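Local coordinates for protein CEL44C (Paenibacillus polymyxa, PDB 2YIH) that probably hydrolyses the beta-1,4-glucan backbone of xyloglucan and related glucans, this chain being the family 44 glycoside hydrolase part of a much longer polypeptide, at residues A[78-83]-A[92-97]; A[108-113]-A[161-166]; A[253-258]-A[263-268]; A[362-367]-A[388-393]; A[462-467]-A[511-516]. The protein carries 8 engineered substitutions. One frame throughout, in Å; residues are numbered along the deposited sequence.

Contact 1 (A[78-83]-A[92-97]); sequences GGLTQA and VTSFHD. Engineered in segment 92-97: V92 (natural residue Thr). With EDO (1,2-ethanediol), chain N.
One water joins the hydroxyl OG of S94 to the carbonyl oxygen of G78. It donates to G78 O at 2.7 Å and is hydrogen-bonded to S94 OG at 2.7 Å. S94 OG stands anti to the backbone nitrogen (chi1 -179°), which sends the hydroxyl off helix 90-102 toward the loop; serine is small enough to let a water fit between. Beside the water comes the direct side-chain touch, in which the methyl CD2 of L80 rests 3.5 Å from S94 OG. L80 also packs on A90 and V91, at the start of that helix. The loop links two short helices. G79 ends the first with the positive phi of a Schellman motif, a turn that glycine adopts easily, while T81 opens the second as its N-cap, its OG1 bonding to E84 N. G79 and T81 lie on the surface of a barrel of alternating strands and helices, inside the span closed by the C75–C85 disulfide. On helix 90-102 an ethanediol, probably from the crystallisation liquor, has its O1 hydrogen-bonded to T93 OG1 at 2.6 Å and donates from O1 to D97 OD2 at 3.1 Å. Its other end reaches L80, where O2 approaches CD2 to 3.5 Å.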
# COMPACT_ATOMS: atom_id res chain seq x y z
N GLY A 78 13.15 -6.33 12.68
CA GLY A 78 14.07 -5.44 11.99
C GLY A 78 15.50 -5.95 11.97
O GLY A 78 16.37 -5.29 11.41
N GLY A 79 15.74 -7.08 12.64
CA GLY A 79 17.09 -7.69 12.70
C GLY A 79 18.05 -7.03 13.66
O GLY A 79 19.27 -7.14 13.50
N LEU A 80 17.53 -6.35 14.67
CA LEU A 80 18.37 -5.64 15.62
C LEU A 80 18.93 -6.63 16.64
O LEU A 80 18.24 -7.54 17.07
CB LEU A 80 17.56 -4.57 16.35
CG LEU A 80 17.03 -3.41 15.51
CD1 LEU A 80 16.48 -2.32 16.44
CD2 LEU A 80 18.13 -2.86 14.62
N THR A 81 20.15 -6.39 17.08
CA THR A 81 20.70 -7.09 18.23
C THR A 81 20.00 -6.66 19.51
O THR A 81 19.37 -5.60 19.57
CB THR A 81 22.19 -6.77 18.41
OG1 THR A 81 22.35 -5.38 18.73
CG2 THR A 81 22.97 -7.12 17.13
N GLN A 82 20.17 -7.46 20.56
CA GLN A 82 19.72 -7.05 21.90
C GLN A 82 20.25 -5.68 22.30
O GLN A 82 19.53 -4.87 22.88
CB GLN A 82 20.08 -8.14 22.94
CG GLN A 82 19.36 -9.48 22.65
CD GLN A 82 19.86 -10.63 23.54
OE1 GLN A 82 19.22 -10.97 24.55
NE2 GLN A 82 20.99 -11.21 23.19
N ALA A 83 21.52 -5.40 21.99
CA ALA A 83 22.08 -4.11 22.32
C ALA A 83 21.47 -2.98 21.48
O ALA A 83 21.17 -1.90 22.01
CB ALA A 83 23.63 -4.12 22.18
N VAL A 92 13.11 2.27 14.14
CA VAL A 92 12.77 3.19 13.07
C VAL A 92 14.01 3.65 12.30
O VAL A 92 13.98 3.74 11.06
CB VAL A 92 11.99 4.37 13.57
CG1 VAL A 92 11.70 5.37 12.40
CG2 VAL A 92 10.67 3.87 14.18
N THR A 93 15.08 3.95 13.01
CA THR A 93 16.31 4.35 12.32
C THR A 93 16.93 3.20 11.53
O THR A 93 17.44 3.42 10.41
CB THR A 93 17.37 4.99 13.28
OG1 THR A 93 17.81 4.02 14.25
CG2 THR A 93 16.77 6.22 13.97
N SER A 94 16.90 1.98 12.06
CA SER A 94 17.39 0.86 11.27
C SER A 94 16.53 0.67 9.99
O SER A 94 17.07 0.43 8.90
CB SER A 94 17.45 -0.42 12.14
OG SER A 94 17.96 -1.52 11.37
N PHE A 95 15.22 0.84 10.14
CA PHE A 95 14.29 0.75 9.00
C PHE A 95 14.66 1.83 7.98
O PHE A 95 14.77 1.56 6.78
CB PHE A 95 12.84 0.95 9.52
CG PHE A 95 11.81 1.14 8.42
CD1 PHE A 95 11.37 0.05 7.66
CD2 PHE A 95 11.34 2.42 8.10
CE1 PHE A 95 10.38 0.23 6.66
CE2 PHE A 95 10.43 2.63 7.06
CZ PHE A 95 9.95 1.53 6.33
N HIS A 96 14.82 3.06 8.43
CA HIS A 96 15.04 4.15 7.49
C HIS A 96 16.45 4.06 6.89
O HIS A 96 16.63 4.34 5.72
CB HIS A 96 14.87 5.52 8.14
CG HIS A 96 14.92 6.65 7.18
ND1 HIS A 96 14.15 6.68 6.03
CD2 HIS A 96 15.68 7.78 7.15
CE1 HIS A 96 14.42 7.78 5.35
NE2 HIS A 96 15.34 8.47 6.01
N ASP A 97 17.43 3.61 7.67
CA ASP A 97 18.78 3.40 7.10
C ASP A 97 18.70 2.43 5.91
O ASP A 97 19.43 2.59 4.92
CB ASP A 97 19.74 2.82 8.16
CG ASP A 97 20.21 3.85 9.18
OD1 ASP A 97 19.98 5.08 9.04
OD2 ASP A 97 20.86 3.40 10.17
C1 EDO N . 20.25 2.21 14.20
O1 EDO N . 20.00 3.10 13.10
C2 EDO N . 20.64 0.80 13.74
O2 EDO N . 20.26 -0.09 14.81
O HOH W 1 15.82 -2.82 10.36

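Contact 2 (A[108-113]-A[161-166]); sequences VTLPMA and EFVHFL
Strand 108-110 and helix 161-166 run nearly antiparallel, at 156° with their axes 11.3 Å apart, and L110 and V163 have the nearest CA atoms, 9.2 Å from each other. Only hydrocarbon fills the gap. L110 carries most of it: its CD2 methyl comes up to the edge of the F162 ring, in the ring plane, 3.8 Å from F162 CD2, while its other methyl, CD1, lies 4.2 Å from V163 CG2. A branched leucine can thus touch two successive helix residues at once. V108, two residues back on the same strand, meets that ring edge too, its CG1 4.4 Å from F162 CE2. The phenyl group reaches the strand because F162 CG is anti to the backbone nitrogen (chi1 175°). L166 from the next turn lies over one face, its CG 4.0 Å above the plane and offset toward the rim. This is part of a beta-alpha-beta crossover in a (beta/alpha)8 barrel, the helix returning the chain to strand 181-184. That strand bonds to V108 and L110 through the backbone and sets Y182 against L110, V163 and L166; helix 90-102 brings the engineered V92 onto V108 and F162, and helix 205-222 presents V219 to L110.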
# COMPACT_ATOMS: atom_id res chain seq x y z
N VAL A 108 6.55 6.15 8.00
CA VAL A 108 6.69 5.72 9.38
C VAL A 108 5.39 6.04 10.18
O VAL A 108 4.93 7.17 10.24
CB VAL A 108 7.88 6.49 10.01
CG1 VAL A 108 7.99 6.23 11.52
CG2 VAL A 108 9.21 6.10 9.28
N THR A 109 4.83 5.02 10.81
CA THR A 109 3.63 5.23 11.61
C THR A 109 3.97 5.86 12.95
O THR A 109 4.95 5.46 13.61
CB THR A 109 2.95 3.86 11.85
OG1 THR A 109 2.61 3.31 10.57
CG2 THR A 109 1.65 3.98 12.68
N LEU A 110 3.07 6.74 13.40
CA LEU A 110 3.19 7.43 14.72
C LEU A 110 1.98 7.00 15.52
O LEU A 110 0.95 6.63 14.93
CB LEU A 110 3.15 8.95 14.52
CG LEU A 110 4.34 9.48 13.69
CD1 LEU A 110 4.23 10.99 13.59
CD2 LEU A 110 5.64 9.11 14.39
N PRO A 111 2.08 7.02 16.85
CA PRO A 111 0.98 6.44 17.67
C PRO A 111 -0.12 7.48 17.95
O PRO A 111 0.19 8.64 18.26
CB PRO A 111 1.69 6.09 19.00
CG PRO A 111 2.80 7.15 19.10
CD PRO A 111 3.28 7.37 17.65
N MET A 112 -1.38 7.04 17.96
CA MET A 112 -2.49 7.97 18.20
C MET A 112 -3.59 7.36 19.08
O MET A 112 -4.51 8.05 19.49
CB MET A 112 -3.04 8.44 16.83
CG MET A 112 -3.69 9.78 16.85
SD MET A 112 -4.25 10.31 15.21
CE MET A 112 -5.24 8.92 14.67
N ALA A 113 -3.52 6.06 19.36
CA ALA A 113 -4.59 5.43 20.12
C ALA A 113 -4.55 5.85 21.59
O ALA A 113 -5.58 5.77 22.28
CB ALA A 113 -4.55 3.87 19.97
N GLU A 161 9.00 15.05 19.92
CA GLU A 161 10.38 14.76 20.32
C GLU A 161 10.98 13.67 19.42
O GLU A 161 12.14 13.73 19.01
CB GLU A 161 10.44 14.34 21.79
CG GLU A 161 11.88 14.17 22.29
CD GLU A 161 11.95 14.10 23.79
OE1 GLU A 161 11.34 13.19 24.37
OE2 GLU A 161 12.56 15.00 24.39
N PHE A 162 10.17 12.67 19.11
CA PHE A 162 10.63 11.62 18.23
C PHE A 162 10.85 12.18 16.81
O PHE A 162 11.83 11.83 16.13
CB PHE A 162 9.58 10.51 18.21
CG PHE A 162 9.89 9.42 17.23
CD1 PHE A 162 11.13 8.77 17.27
CD2 PHE A 162 8.97 9.08 16.25
CE1 PHE A 162 11.41 7.75 16.36
CE2 PHE A 162 9.26 8.06 15.33
CZ PHE A 162 10.47 7.39 15.42
N VAL A 163 9.90 12.96 16.32
CA VAL A 163 10.08 13.55 14.99
C VAL A 163 11.32 14.46 14.97
O VAL A 163 12.13 14.42 14.03
CB VAL A 163 8.82 14.29 14.47
CG1 VAL A 163 9.10 14.89 13.05
CG2 VAL A 163 7.64 13.33 14.41
N HIS A 164 11.52 15.23 16.03
CA HIS A 164 12.74 16.03 16.13
C HIS A 164 14.02 15.17 16.07
O HIS A 164 15.02 15.59 15.46
CB HIS A 164 12.71 16.89 17.41
CG HIS A 164 14.01 17.55 17.74
ND1 HIS A 164 14.34 18.81 17.29
CD2 HIS A 164 15.05 17.13 18.50
CE1 HIS A 164 15.55 19.13 17.73
NE2 HIS A 164 16.00 18.12 18.46
N PHE A 165 14.01 14.03 16.77
CA PHE A 165 15.10 13.06 16.77
C PHE A 165 15.44 12.59 15.34
O PHE A 165 16.61 12.54 14.97
CB PHE A 165 14.76 11.89 17.71
CG PHE A 165 15.70 10.72 17.64
CD1 PHE A 165 16.83 10.67 18.47
CD2 PHE A 165 15.44 9.64 16.78
CE1 PHE A 165 17.71 9.57 18.40
CE2 PHE A 165 16.27 8.52 16.77
CZ PHE A 165 17.42 8.50 17.55
N LEU A 166 14.41 12.25 14.57
CA LEU A 166 14.59 11.80 13.18
C LEU A 166 15.16 12.94 12.33
O LEU A 166 16.12 12.73 11.56
CB LEU A 166 13.25 11.33 12.61
CG LEU A 166 12.74 10.05 13.27
CD1 LEU A 166 11.37 9.72 12.62
CD2 LEU A 166 13.73 8.88 13.06

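Contact 3 (A[253-258]-A[263-268]); sequences GNYSWF and LDQMRL
The phenol of Y255 donates from OH to D264 OD2 across a very short 2.5 Å. Tyrosine CG lies beside the backbone nitrogen and anti to the carbonyl carbon (chi1 -68°), a torsion that swings the ring off the loop toward the helix. D264 takes the other course, with CG anti to the nitrogen (chi1 -169°), and the two side chains meet at about a right angle. OD2 sits at the ring edge, in its plane, where a phenolic hydrogen prefers to lie; the carboxylate itself is turned 66° from the ring. Q265 is bent at chi2, which folds its amide back until OE1 is 3.6 Å from Y255 OH. A phenylalanine in place of Y255 would keep the ring, yet D264 OD2 would probably be left without its donor and the loop be held less firmly. The loop leads into helix 258-273, whose N-cap position is W257. This tryptophan packs between helices 236-241 and 337-348, while Q265 and M266 turn against helix 205-222.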
# COMPACT_ATOMS: atom_id res chain seq x y z
N GLY A 253 -24.67 13.98 8.83
CA GLY A 253 -25.33 15.03 8.03
C GLY A 253 -25.73 14.50 6.67
O GLY A 253 -26.42 13.49 6.58
N ASN A 254 -25.23 15.14 5.61
CA ASN A 254 -25.52 14.73 4.24
C ASN A 254 -24.32 14.06 3.57
O ASN A 254 -24.14 14.19 2.36
CB ASN A 254 -25.97 15.94 3.39
CG ASN A 254 -27.26 16.56 3.88
OD1 ASN A 254 -28.22 15.86 4.18
ND2 ASN A 254 -27.28 17.89 4.00
N TYR A 255 -23.48 13.39 4.35
CA TYR A 255 -22.29 12.74 3.79
C TYR A 255 -22.67 11.35 3.30
O TYR A 255 -23.46 10.63 3.94
CB TYR A 255 -21.18 12.65 4.83
CG TYR A 255 -20.54 13.96 5.25
CD1 TYR A 255 -19.83 14.74 4.34
CD2 TYR A 255 -20.61 14.37 6.57
CE1 TYR A 255 -19.22 15.95 4.75
CE2 TYR A 255 -19.99 15.54 7.00
CZ TYR A 255 -19.29 16.32 6.09
OH TYR A 255 -18.68 17.47 6.53
N SER A 256 -22.10 10.93 2.17
CA SER A 256 -22.40 9.61 1.64
C SER A 256 -21.77 8.50 2.47
O SER A 256 -22.22 7.35 2.42
CB SER A 256 -21.91 9.47 0.19
OG SER A 256 -22.57 10.42 -0.64
N TRP A 257 -20.63 8.82 3.07
CA TRP A 257 -19.87 7.86 3.87
C TRP A 257 -18.82 8.57 4.69
O TRP A 257 -18.59 9.77 4.48
CB TRP A 257 -19.23 6.74 3.01
CG TRP A 257 -18.28 7.17 1.86
CD1 TRP A 257 -18.16 8.41 1.28
CD2 TRP A 257 -17.45 6.28 1.10
NE1 TRP A 257 -17.27 8.34 0.22
CE2 TRP A 257 -16.83 7.04 0.09
CE3 TRP A 257 -17.17 4.91 1.19
CZ2 TRP A 257 -15.93 6.48 -0.83
CZ3 TRP A 257 -16.29 4.33 0.26
CH2 TRP A 257 -15.69 5.12 -0.74
N PHE A 258 -18.22 7.84 5.64
CA PHE A 258 -17.23 8.44 6.55
C PHE A 258 -16.03 9.06 5.79
O PHE A 258 -15.46 10.06 6.23
CB PHE A 258 -16.76 7.38 7.60
CG PHE A 258 -15.62 7.86 8.45
CD1 PHE A 258 -15.83 8.76 9.47
CD2 PHE A 258 -14.30 7.54 8.09
CE1 PHE A 258 -14.73 9.32 10.19
CE2 PHE A 258 -13.20 8.07 8.77
CZ PHE A 258 -13.40 8.99 9.82
N LEU A 263 -12.56 13.72 5.11
CA LEU A 263 -11.91 14.63 4.17
C LEU A 263 -12.35 16.07 4.41
O LEU A 263 -11.51 16.98 4.53
CB LEU A 263 -12.20 14.21 2.73
CG LEU A 263 -11.45 12.97 2.26
CD1 LEU A 263 -12.18 12.30 1.11
CD2 LEU A 263 -10.02 13.32 1.88
N ASP A 264 -13.66 16.27 4.58
CA ASP A 264 -14.18 17.62 4.78
C ASP A 264 -13.73 18.18 6.12
O ASP A 264 -13.35 19.35 6.23
CB ASP A 264 -15.72 17.57 4.68
CG ASP A 264 -16.35 18.96 4.61
OD1 ASP A 264 -15.76 19.86 3.99
OD2 ASP A 264 -17.49 19.10 5.10
N GLN A 265 -13.74 17.34 7.16
CA GLN A 265 -13.35 17.82 8.50
C GLN A 265 -11.86 18.11 8.58
O GLN A 265 -11.46 19.09 9.22
CB GLN A 265 -13.76 16.81 9.60
CG GLN A 265 -15.30 16.69 9.78
CD GLN A 265 -15.97 18.01 10.16
OE1 GLN A 265 -16.93 18.47 9.50
NE2 GLN A 265 -15.40 18.68 11.14
N MET A 266 -11.04 17.32 7.89
CA MET A 266 -9.60 17.60 7.84
C MET A 266 -9.31 18.87 7.03
O MET A 266 -8.46 19.68 7.41
CB MET A 266 -8.78 16.39 7.33
CG MET A 266 -8.84 15.16 8.29
SD MET A 266 -8.16 15.56 9.92
CE MET A 266 -6.38 15.57 9.56
N ARG A 267 -10.09 19.07 5.97
CA ARG A 267 -10.00 20.31 5.18
C ARG A 267 -10.36 21.53 6.03
O ARG A 267 -9.60 22.51 6.07
CB ARG A 267 -10.88 20.22 3.95
CG ARG A 267 -10.60 21.35 3.00
CD ARG A 267 -11.82 21.77 2.36
NE ARG A 267 -11.53 22.85 1.41
CZ ARG A 267 -12.21 23.01 0.30
NH1 ARG A 267 -13.20 22.19 0.03
NH2 ARG A 267 -11.90 23.99 -0.56
N LEU A 268 -11.47 21.43 6.77
CA LEU A 268 -11.90 22.50 7.69
C LEU A 268 -10.87 22.79 8.78
O LEU A 268 -10.52 23.95 9.05
CB LEU A 268 -13.23 22.13 8.36
CG LEU A 268 -14.52 22.22 7.56
CD1 LEU A 268 -15.64 21.41 8.22
CD2 LEU A 268 -14.93 23.68 7.47

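Contact 4 (A[362-367]-A[388-393]); sequences GGENDI and ANYWKL. With EDO (1,2-ethanediol), chain J; EDO (1,2-ethanediol), chain O.
Beside the glycan-binding cleft, where barrel strands 353-359 and 387-390 give way to loops, E364 meets Y390 and L393 around one water. The water donates to E364 OE2 at 2.7 Å, is hydrogen-bonded to Y390 OH at 2.8 Å and accepts from L393 N at 2.8 Å, and so links carboxylate, phenol and backbone N-H. With E364 CG anti to the carbonyl carbon (chi1 -64°), that atom lies 3.4 Å from Y390 OH, and a bend at chi2 brings OE2 to 3.7 Å from L393 CB. G362 and G363 both take positive phi, easy for residues without a side chain, and a type I turn from G363 follows. It ends at D366, whose side chain caps a backbone N of helix 367-382; D366 OD2 bonds to S368 OG, and D366 OD1 accepts from an ethanediol O2 at 2.6 Å. With an alanine at D366, that helix would probably lose its side-chain cap, and the S368 hydroxyl its partner. The side chain of L393 lies about 5 Å from a bound glucose unit, in keeping with (beta/alpha)8 glycosidases, where loops at the C-terminal strand ends line the substrate cleft.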
# COMPACT_ATOMS: atom_id res chain seq x y z
N GLY A 362 -3.86 -12.50 -1.94
CA GLY A 362 -3.68 -13.91 -1.56
C GLY A 362 -3.01 -14.73 -2.68
O GLY A 362 -2.45 -14.18 -3.63
N GLY A 363 -3.04 -16.05 -2.55
CA GLY A 363 -2.38 -16.91 -3.56
C GLY A 363 -0.90 -16.59 -3.71
O GLY A 363 -0.36 -16.57 -4.83
N GLU A 364 -0.22 -16.42 -2.57
CA GLU A 364 1.13 -15.86 -2.54
C GLU A 364 2.13 -16.73 -3.27
O GLU A 364 3.12 -16.24 -3.78
CB GLU A 364 1.60 -15.69 -1.07
CG GLU A 364 0.75 -14.69 -0.30
CD GLU A 364 -0.53 -15.26 0.32
OE1 GLU A 364 -0.89 -16.44 0.11
OE2 GLU A 364 -1.22 -14.49 1.00
N ASN A 365 1.91 -18.05 -3.22
CA ASN A 365 2.80 -19.00 -3.85
C ASN A 365 2.05 -19.75 -4.95
O ASN A 365 2.36 -20.92 -5.25
CB ASN A 365 3.38 -19.93 -2.79
CG ASN A 365 4.35 -19.23 -1.91
OD1 ASN A 365 4.10 -19.04 -0.70
ND2 ASN A 365 5.42 -18.78 -2.49
N ASP A 366 1.10 -19.07 -5.58
CA ASP A 366 0.35 -19.66 -6.71
C ASP A 366 0.35 -18.71 -7.90
O ASP A 366 0.34 -17.49 -7.73
CB ASP A 366 -1.10 -19.91 -6.32
CG ASP A 366 -1.84 -20.74 -7.37
OD1 ASP A 366 -1.52 -21.95 -7.50
OD2 ASP A 366 -2.71 -20.20 -8.11
N ILE A 367 0.39 -19.27 -9.11
CA ILE A 367 0.37 -18.42 -10.29
C ILE A 367 -0.82 -17.46 -10.27
O ILE A 367 -0.70 -16.33 -10.75
CB ILE A 367 0.36 -19.29 -11.60
CG1 ILE A 367 0.48 -18.45 -12.89
CG2 ILE A 367 -0.87 -20.20 -11.63
CD1 ILE A 367 1.70 -17.53 -12.95
N ALA A 388 1.42 2.49 -2.78
CA ALA A 388 0.71 1.25 -2.45
C ALA A 388 1.72 0.29 -1.87
O ALA A 388 2.82 0.18 -2.40
CB ALA A 388 0.05 0.60 -3.71
N ASN A 389 1.33 -0.42 -0.81
CA ASN A 389 2.27 -1.26 -0.04
C ASN A 389 1.63 -2.65 0.22
O ASN A 389 0.63 -2.77 0.93
CB ASN A 389 2.65 -0.58 1.30
CG ASN A 389 3.24 0.79 1.11
OD1 ASN A 389 4.50 0.97 1.08
ND2 ASN A 389 2.38 1.77 0.95
N TYR A 390 2.15 -3.65 -0.47
CA TYR A 390 1.73 -5.04 -0.24
C TYR A 390 1.91 -5.43 1.24
O TYR A 390 2.83 -4.94 1.93
CB TYR A 390 2.60 -5.93 -1.12
CG TYR A 390 2.41 -7.39 -0.89
CD1 TYR A 390 1.24 -8.02 -1.29
CD2 TYR A 390 3.39 -8.14 -0.23
CE1 TYR A 390 1.05 -9.38 -1.08
CE2 TYR A 390 3.24 -9.53 -0.05
CZ TYR A 390 2.04 -10.11 -0.44
OH TYR A 390 1.84 -11.46 -0.26
N TRP A 391 0.99 -6.26 1.74
CA TRP A 391 1.13 -6.84 3.08
C TRP A 391 1.18 -8.38 2.98
O TRP A 391 0.31 -9.00 2.38
CB TRP A 391 -0.07 -6.41 3.95
CG TRP A 391 0.03 -7.00 5.31
CD1 TRP A 391 -0.44 -8.23 5.70
CD2 TRP A 391 0.65 -6.41 6.45
NE1 TRP A 391 -0.12 -8.45 7.03
CE2 TRP A 391 0.55 -7.35 7.51
CE3 TRP A 391 1.29 -5.20 6.68
CZ2 TRP A 391 1.06 -7.08 8.80
CZ3 TRP A 391 1.80 -4.93 7.97
CH2 TRP A 391 1.71 -5.88 8.99
N LYS A 392 2.17 -9.00 3.62
CA LYS A 392 2.25 -10.47 3.63
C LYS A 392 1.20 -11.10 4.57
O LYS A 392 1.37 -11.08 5.80
CB LYS A 392 3.64 -10.90 4.10
CG LYS A 392 4.81 -10.47 3.20
CD LYS A 392 6.13 -11.00 3.83
CE LYS A 392 6.32 -12.51 3.57
NZ LYS A 392 7.64 -13.00 4.16
N LEU A 393 0.17 -11.72 3.98
CA LEU A 393 -0.81 -12.48 4.76
C LEU A 393 -0.29 -13.88 5.09
O LEU A 393 -0.81 -14.54 6.00
CB LEU A 393 -2.14 -12.60 4.01
CG LEU A 393 -2.84 -11.26 3.77
CD1 LEU A 393 -4.05 -11.49 2.85
CD2 LEU A 393 -3.25 -10.57 5.08
C1 EDO J . -3.22 -23.25 -11.44
O1 EDO J . -3.79 -24.56 -11.48
C2 EDO J . -2.08 -23.29 -10.44
O2 EDO J . -2.60 -23.66 -9.16
C1 EDO O . 10.29 -14.75 7.56
O1 EDO O . 10.62 -16.06 7.07
C2 EDO O . 9.23 -14.15 6.65
O2 EDO O . 7.94 -14.46 7.20
O HOH W 2 -0.44 -11.95 1.22

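Contact 5 (A[462-467]-A[511-516]); sequences AQFDLS and YHIVLT
Strands 462-467 and 511-516 run in broadly the same direction but face one another rather than pair: the CA atoms of F464 and I513 are 11.3 Å apart, those of L466 and L515 10.3 Å, and no hydrogen bond crosses between them. That spacing belongs to the two layers of a beta sandwich, the domain that stands beside the catalytic barrel. Alternate residues point inward. L466 and L515 reach toward each other tip to tip, their CD1 methyls 3.5 Å apart; in both, CG is anti to the carbonyl carbon, and a nearly extended chi2 (174° and 168°) carries CD1 far across the gap. Two residues back along each strand, F464 and I513 come from opposite directions, and ring atom F464 CZ lies 4.1 Å from I513 CD1. Long or flat apolar residues suit these positions because they must span the space between layers. The ring of F464 also stacks with F501 on the adjoining strand 500-505, and I513 rests on V477. Side chains in between turn the other way: those of Q463 and D465 lie on the far side of their strand, while H512 ND1 bonds to L407 O and V514 meets Y411, where the sandwich adjoins helix 399-409. With hydrocarbon alone in the middle, the contact holds by the hydrophobic effect and dispersion, and no polar pair fixes its register.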
# COMPACT_ATOMS: atom_id res chain seq x y z
N ALA A 462 -2.05 -12.98 -29.12
CA ALA A 462 -2.30 -11.54 -28.97
C ALA A 462 -1.76 -10.85 -30.21
O ALA A 462 -0.57 -10.92 -30.48
CB ALA A 462 -1.61 -11.00 -27.71
N GLN A 463 -2.65 -10.16 -30.93
CA GLN A 463 -2.27 -9.40 -32.11
C GLN A 463 -2.14 -7.95 -31.67
O GLN A 463 -3.15 -7.33 -31.33
CB GLN A 463 -3.39 -9.53 -33.14
CG GLN A 463 -3.25 -8.67 -34.37
CD GLN A 463 -4.36 -8.93 -35.36
OE1 GLN A 463 -4.67 -8.09 -36.21
NE2 GLN A 463 -5.00 -10.10 -35.24
N PHE A 464 -0.92 -7.45 -31.60
CA PHE A 464 -0.66 -6.07 -31.13
C PHE A 464 -0.63 -5.09 -32.30
O PHE A 464 -0.00 -5.36 -33.32
CB PHE A 464 0.67 -5.98 -30.41
CG PHE A 464 0.71 -6.70 -29.10
CD1 PHE A 464 1.05 -8.05 -29.05
CD2 PHE A 464 0.43 -6.03 -27.91
CE1 PHE A 464 1.12 -8.72 -27.83
CE2 PHE A 464 0.50 -6.70 -26.67
CZ PHE A 464 0.83 -8.04 -26.65
N ASP A 465 -1.30 -3.95 -32.12
CA ASP A 465 -1.30 -2.86 -33.10
C ASP A 465 -0.74 -1.66 -32.36
O ASP A 465 -1.30 -1.29 -31.33
CB ASP A 465 -2.74 -2.58 -33.59
CG ASP A 465 -2.85 -1.30 -34.42
OD1 ASP A 465 -2.37 -1.29 -35.58
N LEU A 466 0.41 -1.14 -32.79
CA LEU A 466 1.13 -0.08 -32.05
C LEU A 466 1.05 1.25 -32.79
O LEU A 466 1.21 1.28 -34.00
CB LEU A 466 2.61 -0.44 -31.85
CG LEU A 466 2.99 -1.87 -31.45
CD1 LEU A 466 4.49 -2.07 -31.46
CD2 LEU A 466 2.42 -2.18 -30.06
N SER A 467 0.79 2.33 -32.06
CA SER A 467 0.91 3.69 -32.59
C SER A 467 2.05 4.42 -31.90
O SER A 467 2.06 4.55 -30.65
CB SER A 467 -0.39 4.46 -32.39
OG SER A 467 -1.46 3.80 -33.03
N TYR A 511 3.89 -11.82 -19.30
CA TYR A 511 5.13 -11.40 -19.97
C TYR A 511 5.30 -9.89 -19.84
O TYR A 511 4.30 -9.13 -19.82
CB TYR A 511 5.08 -11.68 -21.48
CG TYR A 511 5.04 -13.15 -21.90
CD1 TYR A 511 6.07 -14.02 -21.53
CD2 TYR A 511 4.04 -13.61 -22.78
CE1 TYR A 511 6.07 -15.35 -21.97
CE2 TYR A 511 4.00 -14.95 -23.19
CZ TYR A 511 5.04 -15.80 -22.78
OH TYR A 511 5.01 -17.12 -23.19
N HIS A 512 6.57 -9.48 -19.84
CA HIS A 512 6.97 -8.09 -20.04
C HIS A 512 7.72 -8.05 -21.36
O HIS A 512 8.76 -8.70 -21.53
CB HIS A 512 7.91 -7.63 -18.91
CG HIS A 512 8.23 -6.15 -18.89
ND1 HIS A 512 8.47 -5.48 -17.71
CD2 HIS A 512 8.40 -5.24 -19.88
CE1 HIS A 512 8.78 -4.22 -17.97
NE2 HIS A 512 8.77 -4.05 -19.28
N ILE A 513 7.11 -7.37 -22.32
CA ILE A 513 7.71 -7.20 -23.67
C ILE A 513 8.33 -5.80 -23.79
O ILE A 513 7.70 -4.81 -23.42
CB ILE A 513 6.62 -7.34 -24.73
CG1 ILE A 513 5.97 -8.74 -24.62
CG2 ILE A 513 7.17 -7.09 -26.14
CD1 ILE A 513 4.69 -8.92 -25.41
N VAL A 514 9.58 -5.73 -24.26
CA VAL A 514 10.27 -4.45 -24.42
C VAL A 514 10.59 -4.29 -25.90
O VAL A 514 11.38 -5.06 -26.45
CB VAL A 514 11.56 -4.35 -23.57
CG1 VAL A 514 12.25 -2.99 -23.77
CG2 VAL A 514 11.26 -4.61 -22.05
N LEU A 515 9.91 -3.35 -26.55
CA LEU A 515 10.08 -3.13 -28.00
C LEU A 515 11.03 -1.95 -28.23
O LEU A 515 11.06 -1.01 -27.43
CB LEU A 515 8.74 -2.82 -28.64
CG LEU A 515 7.70 -3.90 -28.39
CD1 LEU A 515 6.35 -3.37 -28.79
CD2 LEU A 515 8.04 -5.12 -29.18
N THR A 516 11.86 -2.05 -29.27
CA THR A 516 12.83 -1.02 -29.57
C THR A 516 12.74 -0.60 -31.05
O THR A 516 12.24 -1.36 -31.89
CB THR A 516 14.26 -1.48 -29.26
OG1 THR A 516 15.18 -0.42 -29.60
CG2 THR A 516 14.61 -2.71 -30.07

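Contacts 1 and 2 are direct neighbours, their centres 16 Å apart: T93 of 92-97 packs on F165 of 161-166 (CG2 to CE2, 3.7 Å), so helices 90-102 and 159-170 pack side by side. Contact 2 also approaches the calcium ion, about 10 Å from the F162 side chain. Contact 4 shares the barrel sheet with contact 2, 28 Å away between centres, and comes close to the sugar, about 5 Å from the L393 side chain. Contact 3 lies on the protein surface, 39 Å from contact 1 between centres. Contact 5 lies in the beta sandwich, its centre 27 Å from that of contact 4 and 46 Å from that of contact 2, on the opposite side of the chain's centre from the latter.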